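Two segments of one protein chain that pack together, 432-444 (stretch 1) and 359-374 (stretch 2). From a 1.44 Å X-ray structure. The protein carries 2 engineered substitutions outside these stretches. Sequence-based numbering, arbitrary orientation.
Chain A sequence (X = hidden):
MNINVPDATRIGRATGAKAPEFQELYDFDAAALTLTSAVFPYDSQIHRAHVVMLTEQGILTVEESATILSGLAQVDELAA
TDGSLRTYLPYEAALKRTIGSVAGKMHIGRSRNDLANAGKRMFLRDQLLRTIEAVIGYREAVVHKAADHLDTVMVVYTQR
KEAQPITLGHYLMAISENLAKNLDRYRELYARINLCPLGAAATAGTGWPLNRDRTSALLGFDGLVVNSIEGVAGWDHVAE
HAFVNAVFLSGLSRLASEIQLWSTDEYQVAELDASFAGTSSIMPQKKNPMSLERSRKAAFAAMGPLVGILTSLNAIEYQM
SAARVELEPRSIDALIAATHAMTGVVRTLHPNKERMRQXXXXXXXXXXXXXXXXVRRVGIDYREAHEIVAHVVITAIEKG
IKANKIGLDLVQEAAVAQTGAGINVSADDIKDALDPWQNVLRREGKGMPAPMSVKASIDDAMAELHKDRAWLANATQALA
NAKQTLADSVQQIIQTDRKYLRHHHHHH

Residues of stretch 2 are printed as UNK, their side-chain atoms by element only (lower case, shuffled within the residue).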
ATOM      1  N   ASP A 432     -23.769 -33.674 -30.706  1.00 25.32           N
ATOM      2  CA  ASP A 432     -22.547 -34.056 -30.005  1.00 27.27           C
ATOM      3  C   ASP A 432     -21.718 -32.843 -29.607  1.00 25.34           C
ATOM      4  O   ASP A 432     -21.031 -32.875 -28.583  1.00 24.45           O
ATOM      5  CB  ASP A 432     -21.722 -35.000 -30.880  1.00 41.66           C
ATOM      6  CG  ASP A 432     -20.409 -35.385 -30.236  1.00 76.15           C
ATOM      7  OD1 ASP A 432     -20.432 -36.037 -29.170  1.00 91.28           O
ATOM      8  OD2 ASP A 432     -19.352 -35.032 -30.799  1.00 94.45           O
ATOM      9  N   ALA A 433     -21.758 -31.771 -30.401  1.00 25.11           N
ATOM     10  CA  ALA A 433     -21.027 -30.564 -30.039  1.00 24.17           C
ATOM     11  C   ALA A 433     -21.645 -29.881 -28.826  1.00 23.63           C
ATOM     12  O   ALA A 433     -20.934 -29.233 -28.050  1.00 23.55           O
ATOM     13  CB  ALA A 433     -20.994 -29.601 -31.226  1.00 23.11           C
ATOM     14  N   LEU A 434     -22.958 -30.023 -28.640  1.00 24.04           N
ATOM     15  CA  LEU A 434     -23.673 -29.338 -27.570  1.00 25.30           C
ATOM     16  C   LEU A 434     -23.787 -30.164 -26.297  1.00 24.34           C
ATOM     17  O   LEU A 434     -24.353 -29.683 -25.307  1.00 25.26           O
ATOM     18  CB  LEU A 434     -25.083 -28.966 -28.037  1.00 28.88           C
ATOM     19  CG  LEU A 434     -25.185 -28.032 -29.233  1.00 32.15           C
ATOM     20  CD1 LEU A 434     -26.653 -27.886 -29.652  1.00 34.32           C
ATOM     21  CD2 LEU A 434     -24.585 -26.676 -28.941  1.00 33.41           C
ATOM     22  N   ASP A 435     -23.275 -31.382 -26.290  1.00 22.75           N
ATOM     23  CA  ASP A 435     -23.336 -32.233 -25.109  1.00 22.03           C
ATOM     24  C   ASP A 435     -22.228 -31.787 -24.168  1.00 21.38           C
ATOM     25  O   ASP A 435     -21.045 -31.916 -24.517  1.00 21.36           O
ATOM     26  CB  ASP A 435     -23.124 -33.680 -25.548  1.00 23.08           C
ATOM     27  CG  ASP A 435     -23.162 -34.660 -24.392  1.00 24.83           C
ATOM     28  OD1 ASP A 435     -22.817 -34.290 -23.254  1.00 25.16           O
ATOM     29  OD2 ASP A 435     -23.519 -35.835 -24.635  1.00 26.85           O
ATOM     30  N   PRO A 436     -22.541 -31.245 -22.981  1.00 20.95           N
ATOM     31  CA  PRO A 436     -21.467 -30.677 -22.152  1.00 19.74           C
ATOM     32  C   PRO A 436     -20.477 -31.709 -21.657  1.00 18.90           C
ATOM     33  O   PRO A 436     -19.312 -31.370 -21.412  1.00 19.72           O
ATOM     34  CB  PRO A 436     -22.219 -30.003 -20.991  1.00 20.13           C
ATOM     35  CG  PRO A 436     -23.524 -30.731 -20.919  1.00 22.23           C
ATOM     36  CD  PRO A 436     -23.862 -31.141 -22.323  1.00 22.86           C
ATOM     37  N   TRP A 437     -20.905 -32.961 -21.461  1.00 18.67           N
ATOM     38  CA  TRP A 437     -19.953 -33.983 -21.053  1.00 17.97           C
ATOM     39  C   TRP A 437     -18.986 -34.297 -22.187  1.00 17.24           C
ATOM     40  O   TRP A 437     -17.791 -34.502 -21.943  1.00 17.22           O
ATOM     41  CB  TRP A 437     -20.676 -35.248 -20.587  1.00 19.02           C
ATOM     42  CG  TRP A 437     -19.727 -36.284 -20.047  1.00 20.63           C
ATOM     43  CD1 TRP A 437     -19.550 -37.562 -20.498  1.00 24.33           C
ATOM     44  CD2 TRP A 437     -18.802 -36.111 -18.969  1.00 20.87           C
ATOM     45  NE1 TRP A 437     -18.577 -38.199 -19.757  1.00 24.55           N
ATOM     46  CE2 TRP A 437     -18.108 -37.327 -18.808  1.00 21.99           C
ATOM     47  CE3 TRP A 437     -18.498 -35.042 -18.115  1.00 21.84           C
ATOM     48  CZ2 TRP A 437     -17.128 -37.503 -17.834  1.00 22.84           C
ATOM     49  CZ3 TRP A 437     -17.528 -35.224 -17.150  1.00 23.76           C
ATOM     50  CH2 TRP A 437     -16.855 -36.441 -17.018  1.00 23.47           C
ATOM     51  N   GLN A 438     -19.478 -34.320 -23.432  1.00 18.48           N
ATOM     52  CA  GLN A 438     -18.568 -34.470 -24.566  1.00 18.79           C
ATOM     53  C   GLN A 438     -17.618 -33.283 -24.683  1.00 18.67           C
ATOM     54  O   GLN A 438     -16.480 -33.448 -25.138  1.00 19.35           O
ATOM     55  CB  GLN A 438     -19.325 -34.698 -25.875  1.00 21.01           C
ATOM     56  CG  GLN A 438     -20.128 -35.986 -25.897  1.00 28.57           C
ATOM     57  CD  GLN A 438     -19.284 -37.224 -25.657  1.00 47.40           C
ATOM     58  OE1 GLN A 438     -18.240 -37.413 -26.281  1.00 57.10           O
ATOM     59  NE2 GLN A 438     -19.734 -38.072 -24.743  1.00 56.25           N
ATOM     60  N   ASN A 439     -18.058 -32.076 -24.291  1.00 19.07           N
ATOM     61  CA  ASN A 439     -17.135 -30.943 -24.273  1.00 18.16           C
ATOM     62  C   ASN A 439     -15.974 -31.231 -23.327  1.00 18.05           C
ATOM     63  O   ASN A 439     -14.819 -30.890 -23.614  1.00 19.15           O
ATOM     64  CB  ASN A 439     -17.830 -29.656 -23.802  1.00 17.68           C
ATOM     65  CG  ASN A 439     -18.584 -28.945 -24.896  1.00 18.91           C
ATOM     66  OD1 ASN A 439     -18.374 -27.754 -25.123  1.00 20.18           O
ATOM     67  ND2 ASN A 439     -19.483 -29.649 -25.550  1.00 19.41           N
ATOM     68  N   VAL A 440     -16.274 -31.825 -22.166  1.00 16.82           N
ATOM     69  CA  VAL A 440     -15.232 -32.151 -21.202  1.00 16.02           C
ATOM     70  C   VAL A 440     -14.321 -33.232 -21.757  1.00 16.39           C
ATOM     71  O   VAL A 440     -13.093 -33.100 -21.742  1.00 17.80           O
ATOM     72  CB  VAL A 440     -15.863 -32.573 -19.862  1.00 16.32           C
ATOM     73  CG1 VAL A 440     -14.815 -33.144 -18.950  1.00 16.67           C
ATOM     74  CG2 VAL A 440     -16.537 -31.370 -19.196  1.00 17.22           C
ATOM     75  N   LEU A 441     -14.913 -34.305 -22.290  1.00 17.13           N
ATOM     76  CA  LEU A 441     -14.120 -35.425 -22.783  1.00 18.05           C
ATOM     77  C   LEU A 441     -13.202 -35.012 -23.927  1.00 18.65           C
ATOM     78  O   LEU A 441     -12.083 -35.529 -24.052  1.00 20.25           O
ATOM     79  CB  LEU A 441     -15.046 -36.559 -23.219  1.00 18.77           C
ATOM     80  CG  LEU A 441     -15.825 -37.259 -22.110  1.00 19.89           C
ATOM     81  CD1 LEU A 441     -16.678 -38.399 -22.694  1.00 21.15           C
ATOM     82  CD2 LEU A 441     -14.889 -37.775 -21.043  1.00 20.68           C
ATOM     83  N   ARG A 442     -13.656 -34.102 -24.793  1.00 17.65           N
ATOM     84  CA  ARG A 442     -12.812 -33.661 -25.899  1.00 18.12           C
ATOM     85  C   ARG A 442     -11.601 -32.859 -25.432  1.00 17.59           C
ATOM     86  O   ARG A 442     -10.592 -32.818 -26.146  1.00 19.15           O
ATOM     87  CB  ARG A 442     -13.632 -32.826 -26.887  1.00 19.26           C
ATOM     88  CG  ARG A 442     -14.472 -33.683 -27.813  1.00 21.20           C
ATOM     89  CD  ARG A 442     -15.113 -32.860 -28.905  1.00 22.05           C
ATOM     90  NE  ARG A 442     -16.226 -32.059 -28.414  1.00 22.75           N
ATOM     91  CZ  ARG A 442     -17.499 -32.454 -28.419  1.00 23.80           C
ATOM     92  NH1 ARG A 442     -17.842 -33.643 -28.899  1.00 24.86           N
ATOM     93  NH2 ARG A 442     -18.440 -31.645 -27.951  1.00 24.08           N
ATOM     94  N   ARG A 443     -11.676 -32.230 -24.262  1.00 17.28           N
ATOM     95  CA  ARG A 443     -10.586 -31.403 -23.741  1.00 17.21           C
ATOM     96  C   ARG A 443      -9.680 -32.293 -22.895  1.00 17.95           C
ATOM     97  O   ARG A 443      -9.704 -32.268 -21.660  1.00 17.90           O
ATOM     98  CB  ARG A 443     -11.150 -30.230 -22.953  1.00 17.17           C
ATOM     99  CG  ARG A 443     -11.859 -29.197 -23.823  1.00 17.65           C
ATOM    100  CD  ARG A 443     -12.676 -28.206 -22.991  1.00 17.45           C
ATOM    101  NE  ARG A 443     -13.059 -27.081 -23.840  1.00 18.55           N
ATOM    102  CZ  ARG A 443     -13.972 -27.153 -24.802  1.00 20.42           C
ATOM    103  NH1 ARG A 443     -14.237 -26.095 -25.564  1.00 22.31           N
ATOM    104  NH2 ARG A 443     -14.624 -28.289 -25.008  1.00 20.71           N
ATOM    105  N   GLU A 444      -8.858 -33.087 -23.591  1.00 19.66           N
ATOM    106  CA  GLU A 444      -8.098 -34.165 -22.963  1.00 22.34           C
ATOM    107  C   GLU A 444      -6.584 -33.947 -22.928  1.00 24.33           C
ATOM    108  O   GLU A 444      -5.853 -34.857 -22.526  1.00 26.89           O
ATOM    109  CB  GLU A 444      -8.431 -35.508 -23.622  1.00 29.71           C
ATOM    110  CG  GLU A 444      -8.192 -35.534 -25.121  1.00 46.67           C
ATOM    111  CD  GLU A 444      -8.429 -36.908 -25.715  1.00 60.94           C
ATOM    112  OE1 GLU A 444      -8.268 -37.062 -26.944  1.00 61.28           O
ATOM    113  OE2 GLU A 444      -8.774 -37.829 -24.944  1.00 68.68           O
ATOM    114  N   UNK A 359     -26.825 -25.866 -15.883  1.00 15.70           N
ATOM    115  CA  UNK A 359     -26.233 -24.663 -16.447  1.00 15.78           C
ATOM    116  C   UNK A 359     -25.309 -25.011 -17.609  1.00 16.04           C
ATOM    117  O   UNK A 359     -25.360 -24.375 -18.666  1.00 16.28           O
ATOM    118  c   UNK A 359     -28.401 -22.468 -13.448  1.00 20.55           C
ATOM    119  c   UNK A 359     -27.752 -21.936 -12.349  1.00 18.17           C
ATOM    120  c   UNK A 359     -26.405 -22.043 -12.246  1.00 17.14           C
ATOM    121  c   UNK A 359     -27.656 -23.113 -14.436  1.00 21.71           C
ATOM    122  o   UNK A 359     -28.470 -21.293 -11.354  1.00 18.84           O
ATOM    123  c   UNK A 359     -26.278 -23.223 -14.331  1.00 18.77           C
ATOM    124  c   UNK A 359     -25.450 -23.908 -15.385  1.00 15.93           C
ATOM    125  c   UNK A 359     -25.676 -22.693 -13.215  1.00 17.53           C
ATOM    126  N   UNK A 360     -24.457 -26.026 -17.429  1.00 15.43           N
ATOM    127  CA  UNK A 360     -23.514 -26.386 -18.488  1.00 16.43           C
ATOM    128  C   UNK A 360     -24.240 -26.760 -19.774  1.00 17.39           C
ATOM    129  O   UNK A 360     -23.778 -26.436 -20.877  1.00 18.01           O
ATOM    130  c   UNK A 360     -22.614 -27.536 -18.034  1.00 16.50           C
ATOM    131  N   UNK A 361     -25.381 -27.445 -19.653  1.00 17.16           N
ATOM    132  CA  UNK A 361     -26.124 -27.898 -20.812  1.00 17.68           C
ATOM    133  C   UNK A 361     -26.987 -26.804 -21.425  1.00 18.09           C
ATOM    134  O   UNK A 361     -27.255 -26.843 -22.634  1.00 18.67           O
ATOM    135  c   UNK A 361     -27.044 -29.055 -20.416  1.00 18.03           C
ATOM    136  N   UNK A 362     -27.425 -25.829 -20.633  1.00 18.54           N
ATOM    137  CA  UNK A 362     -28.459 -24.899 -21.069  1.00 20.18           C
ATOM    138  C   UNK A 362     -27.991 -23.485 -21.368  1.00 20.05           C
ATOM    139  O   UNK A 362     -28.640 -22.809 -22.168  1.00 21.05           O
ATOM    140  o   UNK A 362     -32.265 -27.076 -18.917  1.00 26.64           O
ATOM    141  c   UNK A 362     -29.590 -24.833 -20.032  1.00 21.46           C
ATOM    142  o   UNK A 362     -31.710 -25.046 -18.296  1.00 25.79           O
ATOM    143  c   UNK A 362     -30.295 -26.158 -19.861  1.00 23.03           C
ATOM    144  c   UNK A 362     -31.507 -26.084 -18.955  1.00 25.19           C
ATOM    145  N   UNK A 363     -26.893 -23.002 -20.773  1.00 18.66           N
ATOM    146  CA  UNK A 363     -26.592 -21.573 -20.778  1.00 18.24           C
ATOM    147  C   UNK A 363     -25.486 -21.154 -21.753  1.00 19.30           C
ATOM    148  O   UNK A 363     -24.906 -20.073 -21.595  1.00 20.28           O
ATOM    149  n   UNK A 363     -27.202 -20.862 -17.166  1.00 22.02           N
ATOM    150  c   UNK A 363     -26.257 -21.093 -19.371  1.00 18.46           C
ATOM    151  c   UNK A 363     -27.450 -21.107 -18.447  1.00 21.35           C
ATOM    152  o   UNK A 363     -28.575 -21.328 -18.869  1.00 23.08           O
ATOM    153  N   UNK A 364     -25.210 -21.956 -22.763  1.00 18.71           N
ATOM    154  CA  UNK A 364     -24.444 -21.601 -23.969  1.00 17.78           C
ATOM    155  C   UNK A 364     -22.938 -21.720 -23.817  1.00 16.50           C
ATOM    156  O   UNK A 364     -22.205 -21.299 -24.749  1.00 16.10           O
ATOM    157  c   UNK A 364     -24.832 -20.239 -24.560  1.00 18.37           C
ATOM    158  c   UNK A 364     -28.407 -19.054 -24.032  1.00 22.07           C
ATOM    159  c   UNK A 364     -28.406 -20.673 -25.791  1.00 22.32           C
ATOM    160  c   UNK A 364     -26.332 -20.072 -24.722  1.00 20.28           C
ATOM    161  c   UNK A 364     -29.081 -19.788 -24.977  1.00 23.18           C
ATOM    162  c   UNK A 364     -27.036 -20.809 -25.660  1.00 21.98           C
ATOM    163  o   UNK A 364     -30.448 -19.640 -25.102  1.00 25.45           O
ATOM    164  c   UNK A 364     -27.042 -19.196 -23.906  1.00 20.77           C
ATOM    165  N   UNK A 365     -22.425 -22.304 -22.739  1.00 15.52           N
ATOM    166  CA  UNK A 365     -20.992 -22.547 -22.634  1.00 15.48           C
ATOM    167  C   UNK A 365     -20.484 -23.569 -23.651  1.00 16.11           C
ATOM    168  O   UNK A 365     -19.264 -23.670 -23.843  1.00 16.03           O
ATOM    169  o   UNK A 365     -21.038 -24.308 -20.967  1.00 15.56           O
ATOM    170  c   UNK A 365     -20.640 -22.978 -21.210  1.00 15.59           C
ATOM    171  N   UNK A 366     -21.368 -24.335 -24.283  1.00 16.17           N
ATOM    172  CA  UNK A 366     -20.963 -25.307 -25.301  1.00 17.18           C
ATOM    173  C   UNK A 366     -20.768 -24.689 -26.680  1.00 18.07           C
ATOM    174  O   UNK A 366     -20.484 -25.423 -27.632  1.00 18.99           O
ATOM    175  o   UNK A 366     -23.295 -25.857 -25.603  1.00 18.90           O
ATOM    176  c   UNK A 366     -22.001 -26.433 -25.371  1.00 18.56           C
ATOM    177  c   UNK A 366     -22.013 -27.223 -24.067  1.00 18.80           C
ATOM    178  N   UNK A 367     -20.876 -23.369 -26.833  1.00 17.51           N
ATOM    179  CA  UNK A 367     -20.839 -22.797 -28.175  1.00 18.49           C
ATOM    180  C   UNK A 367     -19.450 -22.862 -28.814  1.00 19.23           C
ATOM    181  O   UNK A 367     -19.353 -22.877 -30.048  1.00 19.54           O
ATOM    182  s   UNK A 367     -23.878 -22.087 -29.053  1.00 21.15           S
ATOM    183  c   UNK A 367     -21.358 -21.360 -28.170  1.00 18.40           C
ATOM    184  c   UNK A 367     -24.501 -23.441 -28.053  1.00 27.96           C
ATOM    185  c   UNK A 367     -22.832 -21.240 -27.857  1.00 19.75           C
ATOM    186  N   UNK A 368     -18.374 -22.888 -28.022  1.00 18.51           N
ATOM    187  CA  UNK A 368     -17.054 -23.038 -28.626  1.00 19.09           C
ATOM    188  C   UNK A 368     -16.956 -24.364 -29.359  1.00 20.78           C
ATOM    189  O   UNK A 368     -16.476 -24.426 -30.495  1.00 19.67           O
ATOM    190  c   UNK A 368     -15.940 -22.958 -27.589  1.00 18.71           C
ATOM    191  c   UNK A 368     -14.589 -23.173 -28.288  1.00 20.23           C
ATOM    192  o   UNK A 368     -15.924 -21.677 -26.965  1.00 16.38           O
ATOM    193  N   UNK A 369     -17.433 -25.440 -28.734  1.00 21.44           N
ATOM    194  CA  UNK A 369     -17.369 -26.734 -29.406  1.00 22.58           C
ATOM    195  C   UNK A 369     -18.204 -26.749 -30.678  1.00 21.91           C
ATOM    196  O   UNK A 369     -17.821 -27.377 -31.670  1.00 22.36           O
ATOM    197  c   UNK A 369     -17.758 -27.868 -28.471  1.00 22.82           C
ATOM    198  o   UNK A 369     -16.611 -29.521 -27.185  1.00 22.56           O
ATOM    199  c   UNK A 369     -16.574 -28.371 -27.682  1.00 23.39           C
ATOM    200  o   UNK A 369     -15.588 -27.609 -27.582  1.00 23.27           O
ATOM    201  N   UNK A 370     -19.356 -26.067 -30.682  1.00 20.91           N
ATOM    202  CA  UNK A 370     -20.122 -25.947 -31.926  1.00 22.35           C
ATOM    203  C   UNK A 370     -19.309 -25.226 -33.004  1.00 23.13           C
ATOM    204  O   UNK A 370     -19.295 -25.647 -34.172  1.00 23.06           O
ATOM    205  c   UNK A 370     -23.671 -24.328 -32.423  1.00 25.85           C
ATOM    206  c   UNK A 370     -22.477 -25.195 -32.792  1.00 26.09           C
ATOM    207  c   UNK A 370     -22.935 -26.603 -33.163  1.00 28.92           C
ATOM    208  c   UNK A 370     -21.456 -25.252 -31.652  1.00 23.28           C
ATOM    209  N   UNK A 371     -18.597 -24.159 -32.622  1.00 23.18           N
ATOM    210  CA  UNK A 371     -17.766 -23.410 -33.565  1.00 24.76           C
ATOM    211  C   UNK A 371     -16.597 -24.253 -34.072  1.00 25.33           C
ATOM    212  O   UNK A 371     -16.299 -24.267 -35.276  1.00 24.28           O
ATOM    213  o   UNK A 371     -18.291 -21.429 -32.232  1.00 22.53           O
ATOM    214  c   UNK A 371     -16.517 -21.239 -33.865  1.00 24.07           C
ATOM    215  c   UNK A 371     -17.226 -22.155 -32.867  1.00 23.73           C
ATOM    216  N   UNK A 372     -15.889 -24.925 -33.155  1.00 25.84           N
ATOM    217  CA  UNK A 372     -14.771 -25.773 -33.554  1.00 25.23           C
ATOM    218  C   UNK A 372     -15.235 -26.872 -34.494  1.00 26.91           C
ATOM    219  O   UNK A 372     -14.499 -27.268 -35.412  1.00 26.27           O
ATOM    220  o   UNK A 372     -12.592 -24.593 -32.120  1.00 26.40           O
ATOM    221  c   UNK A 372     -13.225 -25.490 -31.533  1.00 25.54           C
ATOM    222  o   UNK A 372     -13.116 -25.685 -30.307  1.00 25.99           O
ATOM    223  c   UNK A 372     -14.138 -26.424 -32.321  1.00 23.70           C
ATOM    224  N   UNK A 373     -16.454 -27.374 -34.283  1.00 27.71           N
ATOM    225  CA  UNK A 373     -16.991 -28.419 -35.146  1.00 27.91           C
ATOM    226  C   UNK A 373     -17.169 -27.916 -36.571  1.00 25.89           C
ATOM    227  O   UNK A 373     -16.854 -28.629 -37.533  1.00 25.36           O
ATOM    228  c   UNK A 373     -21.447 -29.095 -35.851  1.00 29.65           C
ATOM    229  s   UNK A 373     -19.942 -29.539 -36.714  1.00 27.28           S
ATOM    230  c   UNK A 373     -18.934 -30.095 -35.335  1.00 29.17           C
ATOM    231  c   UNK A 373     -18.312 -28.933 -34.569  1.00 29.12           C
ATOM    232  N   UNK A 374     -17.674 -26.689 -36.736  1.00 23.14           N
ATOM    233  CA  UNK A 374     -17.831 -26.147 -38.080  1.00 24.84           C
ATOM    234  C   UNK A 374     -16.481 -26.046 -38.785  1.00 25.70           C
ATOM    235  O   UNK A 374     -16.336 -26.465 -39.934  1.00 27.73           O
ATOM    236  c   UNK A 374     -20.442 -23.280 -37.532  1.00 29.39           C
ATOM    237  c   UNK A 374     -18.505 -24.780 -38.041  1.00 26.33           C
ATOM    238  c   UNK A 374     -20.831 -25.717 -37.969  1.00 28.08           C
ATOM    239  c   UNK A 374     -19.886 -24.700 -37.394  1.00 28.20           C
TER
HETATM  240  O   HOH W   1     -25.457 -27.314 -24.926  1.00 23.64           O
HETATM  241  O   HOH W   2     -17.619 -25.121 -25.673  1.00 17.18           O

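Position 359 carries one carbon and then a six-carbon ring bearing an oxygen, which makes it Tyr-359; it stands out of reach of stretch 1, and its hydroxyl is satisfied elsewhere in the structure. Positions 360 and 361 each have a single side-chain carbon, so they are Ala-360 and Ala-361. Their small size lets the ring of Pro-436 settle close: Pro-436 CB lies 3.9 Å from Ala-360 CB, and Pro-436 CG lies 3.9 Å from Ala-361 CB.

Position 362 has three carbons, the third bearing two oxygens: Glu-362. Position 363 has two carbons, the second bearing one oxygen and one nitrogen: Asn-363, the first residue to leave helical phi/psi. At 364 a carbon leads to a six-carbon ring with an oxygen, giving Tyr-364, whose CA-to-CB bond points away from stretch 1. None of these three touches stretch 1. Position 365, one carbon and one oxygen, is Ser-365, lying with Tyr-364 in a type I turn that ends at 367.

At 366 one carbon carries an oxygen and a carbon: Thr-366. Both branches are used. Its CG2 lies 3.6 Å from Leu-434 O and 4.2 Å from Pro-436 CB, while its OG1 donates to a water (2.7 Å from OG1 to the water O) that in turn donates to Ala-361 O and Leu-434 O. Position 367 is an unbranched chain of two carbons, a sulfur and a carbon, hence Met-367. Although its CA-to-CB bond points away, the flexible chain returns, bringing CE to 3.4 Å from Leu-434 CD2.

Position 368 again has a carbon bearing one oxygen and one carbon: Thr-368, with CG2 4.0 Å from Arg-443 NH1. Position 369 has two carbons, the second with two oxygens, facing two guanidinium groups; it is Asp-369, a short acid pointing toward stretch 1. Its OD2 accepts from Arg-442 NE at 2.8 Å, and its OD1 accepts from Arg-443 NH2 at 2.8 Å.

Four carbons forked at the second identify 370 as Leu-370, whose CD1 is 4.1 Å from Ala-433 CB. Position 371, one carbon with an oxygen and a carbon, is Thr-371; facing no partner across the contact, its OG1 donates to Met-367 O at 2.8 Å. Position 372, two carbons ending in two oxygens, is Asp-372, also without a contact here. An unbranched chain with sulfur marks 373 as Met-373, its CB 4.3 Å from Ala-433 CB. Position 374, four carbons forked at the second, is Leu-374, out of reach.

The contact joins an apolar patch to a charge cluster centred on the buried carboxylate of Asp-369. Ala-433, Leu-434 and Pro-436 provide the patch on stretch 1, while Asp-369 binds both arginines. Arg-442 also bridges to Asp-432, and Arg-443 NH2 donates to Asn-439 O, so the guanidiniums are held in place. A second water, donating to Ser-365 O and Asn-439 OD1 and accepting from Asp-369 N, links the backbone of stretch 2 to the Asn-439 side chain.

Stretch 2 (359-374) YAAENYSTMTDLTDML
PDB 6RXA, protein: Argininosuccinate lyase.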